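Local atomic coordinates of putative GGDEF domain membrane protein (Pseudomonas fluorescens, PDB entry 5EUH), a protein that probably catalyses the formation of cyclic di-GMP from two GTP molecules through its GGDEF domain, the part in this chain, which here binds that product. Residues Leu33-Ile38 with Glu139-Ala144; Gly126-Thr131 with Phe143-Ala148. All blocks are in the same frame, centred on the assembly; numbering follows the deposited sequence.

After helix 12-29 the chain enters strand 33-40, the middle strand of the mixed sheet. Contact 1 brings it to helix 138-154 and closes a loop of 100 residues. Strand 123-130, its antiparallel neighbour, starts contact 2 from inside that loop. Contact 2 closes over only 11 intervening residues and ends on the same helix, slightly beyond contact 1. The two therefore overlap at Phe143 and Ala144, and neither nests in the other. Their centres are about 4 Å apart. The Ser128 hydroxyl and the Leu141 carbonyl join the two contacts. Together they seat one helix across two adjacent strands of the GGDEF domain.

Contact 1. Residues Leu33-Ile38 with Glu139-Ala144; sequences LSLLMI and EQLLFA
Leu33, Leu35 and Met37 meet Leu141 and Leu142 without any ring or other flat group between them. There are no faces or edges to assign, and the touching parts are branched methyl ends and one thioether methyl. Leu35 sits in the middle and uses both its branches. Its CD1 lies 3.7 Å from Leu141 CD2, and its CD2 lies 3.7 Å from Leu142 CD2. The fork of Leu35 thus serves two successive residues of the helix. On one flank, Leu33 CD2 reaches Leu141 CD2 at 4.1 Å, with the two side chains crossing at about a right angle. On the other flank, the Met37 chain is bent at chi2 (-69°), which sets SD, and its terminal CE lies 4.0 Å from Leu142 CD2. Leu142 CD2 therefore touches both Leu35 and Met37.

The strand and helix axes come within 8.8 Å at 40° to each other, a spacing filled by these larger side chains. Leu19 of helix 12-29 also packs on Leu33, Leu35 and Leu142, so a second helix shares this apolar layer. The side chain of Leu33 lies about 7 Å from that of Thr92 and about 8 Å from that of Asp75, two residues that bind cyclic di-GMP. The contact is buried, and its Leu33 end lies near that site. Its chemistry is wholly apolar across the two segments, which implies cohesion through van der Waals contact and exclusion of water, without directional bonds.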
loop_
_atom_site.group_PDB
_atom_site.type_symbol
_atom_site.label_atom_id
_atom_site.label_comp_id
_atom_site.label_asym_id
_atom_site.label_seq_id
_atom_site.Cartn_x
_atom_site.Cartn_y
_atom_site.Cartn_z
ATOM N N LEU A 33 -8.525 -12.014 -3.314
ATOM C CA LEU A 33 -8.557 -10.584 -3.035
ATOM C C LEU A 33 -7.396 -10.251 -2.110
ATOM O O LEU A 33 -7.350 -10.728 -0.972
ATOM C CB LEU A 33 -9.892 -10.184 -2.400
ATOM C CG LEU A 33 -10.019 -8.737 -1.934
ATOM C CD1 LEU A 33 -10.038 -7.790 -3.119
ATOM C CD2 LEU A 33 -11.262 -8.567 -1.080
ATOM N N SER A 34 -6.464 -9.433 -2.595
ATOM C CA SER A 34 -5.256 -9.090 -1.861
ATOM C C SER A 34 -5.298 -7.640 -1.399
ATOM O O SER A 34 -5.909 -6.781 -2.038
ATOM C CB SER A 34 -4.009 -9.316 -2.718
ATOM O OG SER A 34 -3.855 -10.685 -3.040
ATOM N N LEU A 35 -4.634 -7.380 -0.277
ATOM C CA LEU A 35 -4.483 -6.042 0.267
ATOM C C LEU A 35 -3.006 -5.704 0.407
ATOM O O LEU A 35 -2.173 -6.582 0.640
ATOM C CB LEU A 35 -5.159 -5.912 1.633
ATOM C CG LEU A 35 -6.535 -5.256 1.685
ATOM C CD1 LEU A 35 -7.529 -6.025 0.838
ATOM C CD2 LEU A 35 -6.998 -5.177 3.126
ATOM N N LEU A 36 -2.694 -4.419 0.267
ATOM C CA LEU A 36 -1.351 -3.904 0.490
ATOM C C LEU A 36 -1.430 -2.735 1.456
ATOM O O LEU A 36 -2.236 -1.821 1.263
ATOM C CB LEU A 36 -0.688 -3.446 -0.812
ATOM C CG LEU A 36 -0.450 -4.445 -1.942
ATOM C CD1 LEU A 36 0.455 -3.813 -2.985
ATOM C CD2 LEU A 36 0.147 -5.735 -1.426
ATOM N N MET A 37 -0.599 -2.767 2.493
ATOM C CA MET A 37 -0.440 -1.651 3.415
ATOM C C MET A 37 0.975 -1.118 3.260
ATOM O O MET A 37 1.942 -1.841 3.513
ATOM C CB MET A 37 -0.708 -2.077 4.856
ATOM C CG MET A 37 -2.128 -2.523 5.111
ATOM S SD MET A 37 -3.312 -1.171 5.023
ATOM C CE MET A 37 -4.816 -2.054 5.430
ATOM N N ILE A 38 1.092 0.135 2.841
ATOM C CA ILE A 38 2.368 0.725 2.458
ATOM C C ILE A 38 2.600 1.945 3.335
ATOM O O ILE A 38 1.943 2.979 3.161
ATOM C CB ILE A 38 2.396 1.101 0.971
ATOM C CG1 ILE A 38 2.019 -0.110 0.117
ATOM C CG2 ILE A 38 3.763 1.630 0.584
ATOM C CD1 ILE A 38 1.820 0.205 -1.336
ATOM N N GLU A 139 -12.759 -7.900 8.263
ATOM C CA GLU A 139 -11.985 -7.283 9.333
ATOM C C GLU A 139 -10.704 -8.061 9.597
ATOM O O GLU A 139 -9.657 -7.469 9.880
ATOM C CB GLU A 139 -12.830 -7.191 10.601
ATOM C CG GLU A 139 -12.141 -6.483 11.749
ATOM C CD GLU A 139 -12.954 -6.531 13.024
ATOM O OE1 GLU A 139 -13.973 -7.252 13.048
ATOM O OE2 GLU A 139 -12.577 -5.847 13.998
ATOM N N GLN A 140 -10.767 -9.390 9.505
ATOM C CA GLN A 140 -9.569 -10.200 9.670
ATOM C C GLN A 140 -8.610 -10.022 8.499
ATOM O O GLN A 140 -7.391 -10.117 8.680
ATOM C CB GLN A 140 -9.953 -11.669 9.838
ATOM C CG GLN A 140 -10.992 -11.894 10.922
ATOM C CD GLN A 140 -11.205 -13.355 11.246
ATOM O OE1 GLN A 140 -11.756 -14.110 10.445
ATOM N NE2 GLN A 140 -10.770 -13.763 12.430
ATOM N N LEU A 141 -9.138 -9.761 7.302
ATOM C CA LEU A 141 -8.286 -9.514 6.145
ATOM C C LEU A 141 -7.518 -8.207 6.300
ATOM O O LEU A 141 -6.315 -8.145 6.022
ATOM C CB LEU A 141 -9.131 -9.490 4.873
ATOM C CG LEU A 141 -8.366 -9.351 3.557
ATOM C CD1 LEU A 141 -7.701 -10.663 3.190
ATOM C CD2 LEU A 141 -9.286 -8.882 2.451
ATOM N N LEU A 142 -8.203 -7.148 6.734
ATOM C CA LEU A 142 -7.527 -5.881 6.987
ATOM C C LEU A 142 -6.559 -5.996 8.156
ATOM O O LEU A 142 -5.492 -5.372 8.149
ATOM C CB LEU A 142 -8.556 -4.786 7.254
ATOM C CG LEU A 142 -9.319 -4.243 6.047
ATOM C CD1 LEU A 142 -10.782 -4.035 6.392
ATOM C CD2 LEU A 142 -8.689 -2.942 5.585
ATOM N N PHE A 143 -6.918 -6.788 9.167
ATOM C CA PHE A 143 -6.051 -6.947 10.329
ATOM C C PHE A 143 -4.744 -7.633 9.954
ATOM O O PHE A 143 -3.674 -7.254 10.441
ATOM C CB PHE A 143 -6.779 -7.735 11.419
ATOM C CG PHE A 143 -6.052 -7.775 12.733
ATOM C CD1 PHE A 143 -5.127 -8.770 13.001
ATOM C CD2 PHE A 143 -6.302 -6.824 13.704
ATOM C CE1 PHE A 143 -4.461 -8.808 14.208
ATOM C CE2 PHE A 143 -5.639 -6.860 14.913
ATOM C CZ PHE A 143 -4.717 -7.853 15.165
ATOM N N ALA A 144 -4.810 -8.646 9.088
ATOM C CA ALA A 144 -3.605 -9.378 8.718
ATOM C C ALA A 144 -2.643 -8.519 7.908
ATOM O O ALA A 144 -1.435 -8.773 7.916
ATOM C CB ALA A 144 -3.976 -10.637 7.939
#

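Contact 2. Residues Gly126-Thr131 with Phe143-Ala148; sequences GISTWT and FAADKA
Ala144 is the first residue of 143-148 to touch the strand, with its CB 3.8 Å from Ser128 CB. Ala145 follows and passes alongside the same serine with its CB and backbone N. Its CB lies 3.4 Å from Ser128 OG, and its N lies 3.7 Å from Ser128 CB. The serine hydroxyl sits between its own backbone N and carbonyl carbon (chi1 65°). Its polar partner is the carbonyl oxygen of Leu141, one turn earlier in the helix, so this buried OG is satisfied by a hydrogen bond. The carbonyl O of Ala145 then comes 3.7 Å from Gly126 CA. Ala148, one turn after Ala144, puts its CB over the strand backbone, 3.9 Å from Gly126 CA and 4.0 Å from Ile127 N.

Three alanines, a serine, a glycine and the backbone of Ile127 form this interface. The small side chains allow the two axes to approach to 5.9 Å, running nearly antiparallel at 156°. The contact belongs to the beta-alpha-beta unit of strand 123-130, helix 138-154 and strand 160-162. Ile127 points away from helix 138-154 and packs on Ala97 and Ala101 of helix 94-109, so the strand has a helix on each side. Within the sheet, backbone bonds tie Gly126 to Met37 and Ser128 to Leu35 of strand 33-40, and Ile127 to Val161 of strand 160-162.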
loop_
_atom_site.group_PDB
_atom_site.type_symbol
_atom_site.label_atom_id
_atom_site.label_comp_id
_atom_site.label_asym_id
_atom_site.label_seq_id
_atom_site.Cartn_x
_atom_site.Cartn_y
_atom_site.Cartn_z
ATOM N N GLY A 126 2.962 -4.572 3.948
ATOM C CA GLY A 126 2.321 -5.776 4.463
ATOM C C GLY A 126 1.240 -6.234 3.529
ATOM O O GLY A 126 0.489 -5.421 2.977
ATOM N N ILE A 127 1.136 -7.552 3.337
ATOM C CA ILE A 127 0.220 -8.150 2.379
ATOM C C ILE A 127 -0.663 -9.165 3.090
ATOM O O ILE A 127 -0.175 -9.978 3.884
ATOM C CB ILE A 127 0.974 -8.829 1.215
ATOM C CG1 ILE A 127 2.057 -7.913 0.650
ATOM C CG2 ILE A 127 0.002 -9.256 0.125
ATOM C CD1 ILE A 127 2.701 -8.452 -0.598
ATOM N N SER A 128 -1.960 -9.119 2.799
ATOM C CA SER A 128 -2.896 -10.171 3.162
ATOM C C SER A 128 -3.685 -10.559 1.919
ATOM O O SER A 128 -3.781 -9.792 0.960
ATOM C CB SER A 128 -3.845 -9.741 4.285
ATOM O OG SER A 128 -4.690 -8.688 3.867
ATOM N N THR A 129 -4.251 -11.763 1.938
ATOM C CA THR A 129 -4.914 -12.300 0.754
ATOM C C THR A 129 -6.033 -13.241 1.164
ATOM O O THR A 129 -5.806 -14.186 1.925
ATOM C CB THR A 129 -3.922 -13.043 -0.144
ATOM O OG1 THR A 129 -2.830 -12.179 -0.475
ATOM C CG2 THR A 129 -4.602 -13.508 -1.422
ATOM N N TRP A 130 -7.231 -12.988 0.646
ATOM C CA TRP A 130 -8.363 -13.886 0.827
ATOM C C TRP A 130 -8.449 -14.825 -0.368
ATOM O O TRP A 130 -8.302 -14.390 -1.513
ATOM C CB TRP A 130 -9.663 -13.096 0.976
ATOM C CG TRP A 130 -10.879 -13.959 1.067
ATOM C CD1 TRP A 130 -11.460 -14.436 2.203
ATOM C CD2 TRP A 130 -11.666 -14.451 -0.023
ATOM N NE1 TRP A 130 -12.559 -15.196 1.890
ATOM C CE2 TRP A 130 -12.708 -15.221 0.528
ATOM C CE3 TRP A 130 -11.592 -14.317 -1.413
ATOM C CZ2 TRP A 130 -13.665 -15.852 -0.260
ATOM C CZ3 TRP A 130 -12.539 -14.944 -2.190
ATOM C CH2 TRP A 130 -13.562 -15.702 -1.615
ATOM N N THR A 131 -8.674 -16.108 -0.106
ATOM C CA THR A 131 -8.853 -17.084 -1.165
ATOM C C THR A 131 -10.194 -17.783 -0.987
ATOM O O THR A 131 -10.835 -17.683 0.061
ATOM C CB THR A 131 -7.710 -18.107 -1.198
ATOM O OG1 THR A 131 -7.714 -18.883 0.005
ATOM C CG2 THR A 131 -6.368 -17.402 -1.344
ATOM N N PHE A 143 -6.918 -6.788 9.167
ATOM C CA PHE A 143 -6.051 -6.947 10.329
ATOM C C PHE A 143 -4.744 -7.633 9.954
ATOM O O PHE A 143 -3.674 -7.254 10.441
ATOM C CB PHE A 143 -6.779 -7.735 11.419
ATOM C CG PHE A 143 -6.052 -7.775 12.733
ATOM C CD1 PHE A 143 -5.127 -8.770 13.001
ATOM C CD2 PHE A 143 -6.302 -6.824 13.704
ATOM C CE1 PHE A 143 -4.461 -8.808 14.208
ATOM C CE2 PHE A 143 -5.639 -6.860 14.913
ATOM C CZ PHE A 143 -4.717 -7.853 15.165
ATOM N N ALA A 144 -4.810 -8.646 9.088
ATOM C CA ALA A 144 -3.605 -9.378 8.718
ATOM C C ALA A 144 -2.643 -8.519 7.908
ATOM O O ALA A 144 -1.435 -8.773 7.916
ATOM C CB ALA A 144 -3.976 -10.637 7.939
ATOM N N ALA A 145 -3.151 -7.508 7.204
ATOM C CA ALA A 145 -2.275 -6.674 6.389
ATOM C C ALA A 145 -1.556 -5.625 7.227
ATOM O O ALA A 145 -0.372 -5.358 7.002
ATOM C CB ALA A 145 -3.070 -6.012 5.266
ATOM N N ASP A 146 -2.250 -5.025 8.195
ATOM C CA ASP A 146 -1.592 -4.087 9.099
ATOM C C ASP A 146 -0.614 -4.802 10.019
ATOM O O ASP A 146 0.448 -4.260 10.348
ATOM C CB ASP A 146 -2.630 -3.330 9.921
ATOM C CG ASP A 146 -3.249 -2.179 9.158
ATOM O OD1 ASP A 146 -2.633 -1.710 8.177
ATOM O OD2 ASP A 146 -4.346 -1.728 9.550
ATOM N N LYS A 147 -0.957 -6.016 10.453
ATOM C CA LYS A 147 -0.034 -6.782 11.284
ATOM C C LYS A 147 1.229 -7.139 10.512
ATOM O O LYS A 147 2.339 -7.022 11.038
ATOM C CB LYS A 147 -0.712 -8.044 11.814
ATOM C CG LYS A 147 0.187 -8.903 12.691
ATOM C CD LYS A 147 -0.570 -10.099 13.237
ATOM C CE LYS A 147 0.322 -11.002 14.066
ATOM N NZ LYS A 147 -0.450 -12.146 14.616
ATOM N N ALA A 148 1.079 -7.574 9.260
ATOM C CA ALA A 148 2.249 -7.854 8.434
ATOM C C ALA A 148 3.046 -6.586 8.164
ATOM O O ALA A 148 4.275 -6.628 8.046
ATOM C CB ALA A 148 1.818 -8.513 7.127
#